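Local coordinates for protein phosphodiesterase (PDB 6CPU) that belongs to the cyclic nucleotide phosphodiesterase family of the HD clan and carries zinc and magnesium ions within a largely helical fold, at residues Y235-Y240 against V282-F287; D228-C233 against N275-V280. All blocks are in the same frame, centred on the assembly; numbering follows the deposited sequence.

Interaction 1 of 2, residues Y235-Y240 against V282-F287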
loop_
_atom_site.group_PDB
_atom_site.type_symbol
_atom_site.label_atom_id
_atom_site.label_comp_id
_atom_site.label_asym_id
_atom_site.label_seq_id
_atom_site.Cartn_x
_atom_site.Cartn_y
_atom_site.Cartn_z
ATOM N N TYR A 235 1.930 -9.443 8.346
ATOM C CA TYR A 235 2.709 -10.624 8.700
ATOM C C TYR A 235 1.780 -11.791 9.081
ATOM O O TYR A 235 1.953 -12.902 8.600
ATOM C CB TYR A 235 3.708 -10.310 9.826
ATOM C CG TYR A 235 4.140 -11.537 10.588
ATOM C CD1 TYR A 235 4.966 -12.488 10.004
ATOM C CD2 TYR A 235 3.673 -11.778 11.879
ATOM C CE1 TYR A 235 5.344 -13.638 10.703
ATOM C CE2 TYR A 235 4.048 -12.913 12.580
ATOM C CZ TYR A 235 4.876 -13.841 11.986
ATOM O OH TYR A 235 5.234 -14.972 12.705
ATOM N N LEU A 236 0.790 -11.523 9.924
ATOM C CA LEU A 236 -0.162 -12.558 10.341
ATOM C C LEU A 236 -0.836 -13.224 9.143
ATOM O O LEU A 236 -0.904 -14.453 9.049
ATOM C CB LEU A 236 -1.228 -11.965 11.267
ATOM C CG LEU A 236 -0.738 -11.574 12.654
ATOM C CD1 LEU A 236 -1.816 -10.807 13.395
ATOM C CD2 LEU A 236 -0.280 -12.797 13.443
ATOM N N MET A 237 -1.296 -12.408 8.202
ATOM C CA MET A 237 -2.018 -12.919 7.044
ATOM C C MET A 237 -1.159 -13.642 6.025
ATOM O O MET A 237 -1.527 -14.724 5.547
ATOM C CB MET A 237 -2.802 -11.790 6.399
ATOM C CG MET A 237 -3.954 -11.362 7.269
ATOM S SD MET A 237 -4.959 -10.069 6.544
ATOM C CE MET A 237 -4.026 -8.595 6.959
ATOM N N ILE A 238 -0.003 -13.075 5.698
ATOM C CA ILE A 238 0.877 -13.700 4.721
ATOM C C ILE A 238 1.567 -14.950 5.274
ATOM O O ILE A 238 1.673 -15.953 4.565
ATOM C CB ILE A 238 1.914 -12.701 4.165
ATOM C CG1 ILE A 238 1.205 -11.519 3.487
ATOM C CG2 ILE A 238 2.859 -13.388 3.198
ATOM C CD1 ILE A 238 0.467 -11.847 2.207
ATOM N N ASP A 239 2.039 -14.904 6.515
ATOM C CA ASP A 239 2.652 -16.087 7.132
ATOM C C ASP A 239 1.659 -17.250 7.124
ATOM O O ASP A 239 2.020 -18.376 6.774
ATOM C CB ASP A 239 3.118 -15.779 8.557
ATOM C CG ASP A 239 3.953 -16.906 9.175
ATOM O OD1 ASP A 239 4.632 -17.644 8.446
ATOM O OD2 ASP A 239 3.949 -17.032 10.416
ATOM N N TYR A 240 0.411 -16.951 7.468
ATOM C CA TYR A 240 -0.674 -17.942 7.536
ATOM C C TYR A 240 -0.922 -18.603 6.176
ATOM O O TYR A 240 -1.099 -19.814 6.090
ATOM C CB TYR A 240 -1.949 -17.263 8.039
ATOM C CG TYR A 240 -3.069 -18.197 8.457
ATOM C CD1 TYR A 240 -2.988 -18.925 9.640
ATOM C CD2 TYR A 240 -4.228 -18.324 7.687
ATOM C CE1 TYR A 240 -4.018 -19.771 10.038
ATOM C CE2 TYR A 240 -5.270 -19.167 8.082
ATOM C CZ TYR A 240 -5.156 -19.882 9.263
ATOM O OH TYR A 240 -6.177 -20.725 9.650
ATOM N N VAL A 282 -7.502 -3.916 2.028
ATOM C CA VAL A 282 -7.828 -4.721 0.846
ATOM C C VAL A 282 -7.287 -6.147 0.964
ATOM O O VAL A 282 -7.960 -7.133 0.599
ATOM C CB VAL A 282 -7.325 -4.043 -0.469
ATOM C CG1 VAL A 282 -7.475 -4.964 -1.665
ATOM C CG2 VAL A 282 -8.078 -2.745 -0.715
ATOM N N LEU A 283 -6.083 -6.273 1.496
ATOM C CA LEU A 283 -5.503 -7.587 1.763
ATOM C C LEU A 283 -6.399 -8.376 2.738
ATOM O O LEU A 283 -6.690 -9.562 2.531
ATOM C CB LEU A 283 -4.095 -7.423 2.356
ATOM C CG LEU A 283 -3.448 -8.635 3.024
ATOM C CD1 LEU A 283 -3.220 -9.741 2.017
ATOM C CD2 LEU A 283 -2.135 -8.257 3.689
ATOM N N GLN A 284 -6.822 -7.697 3.788
ATOM C CA GLN A 284 -7.651 -8.311 4.833
ATOM C C GLN A 284 -9.025 -8.732 4.307
ATOM O O GLN A 284 -9.540 -9.777 4.710
ATOM C CB GLN A 284 -7.795 -7.354 6.008
ATOM C CG GLN A 284 -8.331 -7.998 7.291
ATOM C CD GLN A 284 -9.836 -7.818 7.493
ATOM O OE1 GLN A 284 -10.546 -7.239 6.651
ATOM N NE2 GLN A 284 -10.318 -8.267 8.650
ATOM N N ALA A 285 -9.615 -7.917 3.429
ATOM C CA ALA A 285 -10.852 -8.302 2.729
ATOM C C ALA A 285 -10.638 -9.566 1.924
ATOM O O ALA A 285 -11.398 -10.527 2.060
ATOM C CB ALA A 285 -11.341 -7.178 1.833
ATOM N N CYS A 286 -9.596 -9.578 1.094
ATOM C CA CYS A 286 -9.232 -10.789 0.340
ATOM C C CYS A 286 -9.051 -11.978 1.271
ATOM O O CYS A 286 -9.511 -13.090 0.984
ATOM C CB CYS A 286 -7.930 -10.595 -0.443
ATOM S SG CYS A 286 -8.140 -9.809 -2.046
ATOM N N PHE A 287 -8.355 -11.733 2.374
ATOM C CA PHE A 287 -8.089 -12.768 3.370
ATOM C C PHE A 287 -9.403 -13.399 3.863
ATOM O O PHE A 287 -9.541 -14.621 3.879
ATOM C CB PHE A 287 -7.300 -12.168 4.529
ATOM C CG PHE A 287 -6.677 -13.180 5.442
ATOM C CD1 PHE A 287 -5.652 -13.990 4.995
ATOM C CD2 PHE A 287 -7.094 -13.295 6.758
ATOM C CE1 PHE A 287 -5.055 -14.912 5.831
ATOM C CE2 PHE A 287 -6.497 -14.217 7.610
ATOM C CZ PHE A 287 -5.480 -15.031 7.142
#

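Interaction 2 of 2, residues D228-C233 against N275-V280. With ZN (zinc ion), chain B.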
loop_
_atom_site.group_PDB
_atom_site.type_symbol
_atom_site.label_atom_id
_atom_site.label_comp_id
_atom_site.label_asym_id
_atom_site.label_seq_id
_atom_site.Cartn_x
_atom_site.Cartn_y
_atom_site.Cartn_z
ATOM N N ASP A 228 2.496 0.792 12.289
ATOM C CA ASP A 228 3.256 -0.308 12.887
ATOM C C ASP A 228 2.387 -1.547 13.127
ATOM O O ASP A 228 2.763 -2.664 12.747
ATOM C CB ASP A 228 3.935 0.107 14.201
ATOM C CG ASP A 228 5.168 0.994 14.004
ATOM O OD1 ASP A 228 5.691 1.148 12.871
ATOM O OD2 ASP A 228 5.666 1.531 15.020
ATOM N N ASP A 229 1.213 -1.360 13.740
ATOM C CA ASP A 229 0.253 -2.457 13.907
ATOM C C ASP A 229 -0.039 -3.109 12.556
ATOM O O ASP A 229 -0.147 -4.323 12.442
ATOM C CB ASP A 229 -1.102 -1.959 14.427
ATOM C CG ASP A 229 -1.088 -1.453 15.860
ATOM O OD1 ASP A 229 -0.310 -1.947 16.719
ATOM O OD2 ASP A 229 -1.940 -0.558 16.129
ATOM N N LEU A 230 -0.210 -2.273 11.532
ATOM C CA LEU A 230 -0.587 -2.757 10.205
ATOM C C LEU A 230 0.476 -3.663 9.586
ATOM O O LEU A 230 0.154 -4.641 8.904
ATOM C CB LEU A 230 -0.928 -1.581 9.289
ATOM C CG LEU A 230 -2.255 -0.898 9.667
ATOM C CD1 LEU A 230 -2.325 0.522 9.104
ATOM C CD2 LEU A 230 -3.468 -1.730 9.235
ATOM N N VAL A 231 1.742 -3.353 9.839
ATOM C CA VAL A 231 2.841 -4.225 9.413
ATOM C C VAL A 231 2.641 -5.620 9.998
ATOM O O VAL A 231 2.746 -6.640 9.284
ATOM C CB VAL A 231 4.210 -3.656 9.851
ATOM C CG1 VAL A 231 5.332 -4.690 9.696
ATOM C CG2 VAL A 231 4.532 -2.406 9.051
ATOM N N TYR A 232 2.357 -5.674 11.295
ATOM C CA TYR A 232 2.172 -6.979 11.941
ATOM C C TYR A 232 0.943 -7.708 11.410
ATOM O O TYR A 232 0.978 -8.917 11.247
ATOM C CB TYR A 232 2.093 -6.858 13.454
ATOM C CG TYR A 232 2.306 -8.197 14.119
ATOM C CD1 TYR A 232 1.224 -8.959 14.567
ATOM C CD2 TYR A 232 3.587 -8.713 14.280
ATOM C CE1 TYR A 232 1.418 -10.197 15.174
ATOM C CE2 TYR A 232 3.793 -9.946 14.889
ATOM C CZ TYR A 232 2.706 -10.686 15.332
ATOM O OH TYR A 232 2.909 -11.926 15.934
ATOM N N CYS A 233 -0.141 -6.976 11.148
ATOM C CA CYS A 233 -1.315 -7.563 10.506
ATOM C C CYS A 233 -0.986 -8.240 9.179
ATOM O O CYS A 233 -1.457 -9.348 8.906
ATOM C CB CYS A 233 -2.409 -6.521 10.290
ATOM S SG CYS A 233 -3.170 -5.889 11.812
ATOM N N ASN A 275 -3.159 4.795 0.998
ATOM C CA ASN A 275 -1.946 4.622 1.800
ATOM C C ASN A 275 -1.797 3.156 2.176
ATOM O O ASN A 275 -2.519 2.302 1.663
ATOM C CB ASN A 275 -1.999 5.521 3.019
ATOM C CG ASN A 275 -3.246 5.298 3.852
ATOM O OD1 ASN A 275 -3.845 4.237 3.824
ATOM N ND2 ASN A 275 -3.642 6.310 4.564
ATOM N N PHE A 276 -0.827 2.857 3.023
ATOM C CA PHE A 276 -0.562 1.468 3.427
ATOM C C PHE A 276 -1.776 0.870 4.156
ATOM O O PHE A 276 -2.077 -0.305 3.991
ATOM C CB PHE A 276 0.659 1.450 4.312
ATOM C CG PHE A 276 1.059 0.090 4.775
ATOM C CD1 PHE A 276 1.398 -0.889 3.865
ATOM C CD2 PHE A 276 1.168 -0.182 6.139
ATOM C CE1 PHE A 276 1.778 -2.148 4.304
ATOM C CE2 PHE A 276 1.568 -1.435 6.578
ATOM C CZ PHE A 276 1.870 -2.409 5.662
ATOM N N ARG A 277 -2.486 1.695 4.913
ATOM C CA ARG A 277 -3.704 1.241 5.617
ATOM C C ARG A 277 -4.755 0.683 4.638
ATOM O O ARG A 277 -5.353 -0.360 4.922
ATOM C CB ARG A 277 -4.278 2.347 6.514
ATOM C CG ARG A 277 -5.588 2.010 7.233
ATOM C CD ARG A 277 -6.031 3.086 8.214
ATOM N NE ARG A 277 -5.045 3.250 9.273
ATOM C CZ ARG A 277 -4.113 4.192 9.330
ATOM N NH1 ARG A 277 -4.044 5.170 8.424
ATOM N NH2 ARG A 277 -3.248 4.168 10.325
ATOM N N HIS A 278 -4.950 1.353 3.499
ATOM C CA HIS A 278 -5.858 0.870 2.437
ATOM C C HIS A 278 -5.392 -0.455 1.871
ATOM O O HIS A 278 -6.189 -1.365 1.676
ATOM C CB HIS A 278 -6.024 1.912 1.309
ATOM C CG HIS A 278 -6.717 1.393 0.079
ATOM N ND1 HIS A 278 -8.022 0.943 0.084
ATOM C CD2 HIS A 278 -6.282 1.262 -1.201
ATOM C CE1 HIS A 278 -8.357 0.554 -1.137
ATOM N NE2 HIS A 278 -7.319 0.735 -1.939
ATOM N N ALA A 279 -4.089 -0.569 1.595
ATOM C CA ALA A 279 -3.530 -1.808 1.086
ATOM C C ALA A 279 -3.805 -2.981 2.031
ATOM O O ALA A 279 -4.201 -4.082 1.591
ATOM C CB ALA A 279 -2.032 -1.665 0.847
ATOM N N VAL A 280 -3.578 -2.744 3.320
ATOM C CA VAL A 280 -3.746 -3.778 4.322
ATOM C C VAL A 280 -5.243 -4.117 4.492
ATOM O O VAL A 280 -5.600 -5.272 4.630
ATOM C CB VAL A 280 -3.084 -3.388 5.658
ATOM C CG1 VAL A 280 -3.343 -4.458 6.707
ATOM C CG2 VAL A 280 -1.574 -3.192 5.462
HETATM ZN ZN ZN B . -7.035 0.300 -4.062
HETATM O O HOH W 1 -8.252 2.132 -4.287
HETATM O O HOH W 2 -7.053 0.267 -6.226
#

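Interaction 1 of 2, residues Y235-Y240 against V282-F287
M237 and F287 lie where the two helical segments come nearest, their CA atoms 7.1 Å apart, while the axes run in broadly the same direction at 42° and approach to 10.7 Å. That spacing is filled by side chains, and M237 contributes the largest share. Its CG is anti to the carbonyl carbon (chi1 -70°), which brings this methylene over the middle of the F287 ring, 3.6 Å from the centroid and only 6° off the ring normal: a clear CH-pi contact. The sulfur continues past the ring at a slant, SD standing 4.2 Å from the F287 centroid in a Met-aromatic contact, and also packs 3.6 Å from Q284 CA on the backbone of the facing helix. The chain bends at chi3, and the methyl CE meets L283 CD2 tip to tip at 3.8 Å. I238 adds a looser touch through CD1 to the other methyl of L283. F287 also reaches the next turn of the first helix: its CZ lies 3.6 Å from Y240 CD2, with Y240 CD2 near the plane of the F287 ring and the two rings oblique to each other. The polar ends point to other partners, Y240 OH bonding to P297 O, Q284 NE2 to H217 O and V215 O, and Q284 OE1 to R468 NH1. L343 of helix 336-348 packs against both I238 and L283. The arrangement is a buried, apolar helix-helix interface centred on a Met-aromatic contact, joining helices 227-242 and 276-292 in the largely helical phosphodiesterase fold.

Interaction 2 of 2, residues D228-C233 against N275-V280
L230 and V280 mark the closest backbone approach, CA to CA 6.8 Å, between two helical segments inclined at 27°. The second segment opens with N275 as the N-cap: its OD1 accepts from H278 N at 3.1 Å, the donor nearly in line with the C=O bond. F276 follows, with CG anti to the backbone N (chi1 -179°), and directs the CE2 rim of its ring at the first helix, 3.7 Å from L230 CB; V231 N sits at the ring's edge. Next comes R277, whose aliphatic CB takes L230 CD1 at 3.7 Å. The chain bends at chi3, and NE and NH2 lie near the same methyl while bonding elsewhere: NE to A222 O, NH2 to L225 O and in a salt bridge to E39. H278 turns to the zinc ion, bound through NE2 at 2.2 Å, with H349, D350, D462 and two waters completing the site. V280 ends the walk, its CG1 3.7 Å from L230 CD2 and its CG2 over one face of F276, offset toward the rim. The contact itself is thus apolar, with L230 splaying its methyls between R277 and V280; the charge of R277 is met outside it, and the capping bond falls on the backbone N of the zinc ligand itself, which probably helps to fix that turn.

How the interactions relate
Both interactions join the same two helices, 227-242 and 276-292, with centres about 10 Å apart. Along the chain the order is 228-233, 235-240, 275-280, 282-287, so the segments alternate: the earlier segments of the two helices meet in interaction 2 and the later ones in interaction 1, as the roughly parallel run requires. M237 CE and V280 CG1, 4.2 Å apart, make the seam continuous. Interaction 2 lies nearer the chain centre, at the end of helix 276-292 that supplies a zinc ligand; interaction 1 continues the interface two turns on, with the side chain of L283 still about 10 Å from the zinc ion. Together they back the metal-bearing helix with helix 227-242.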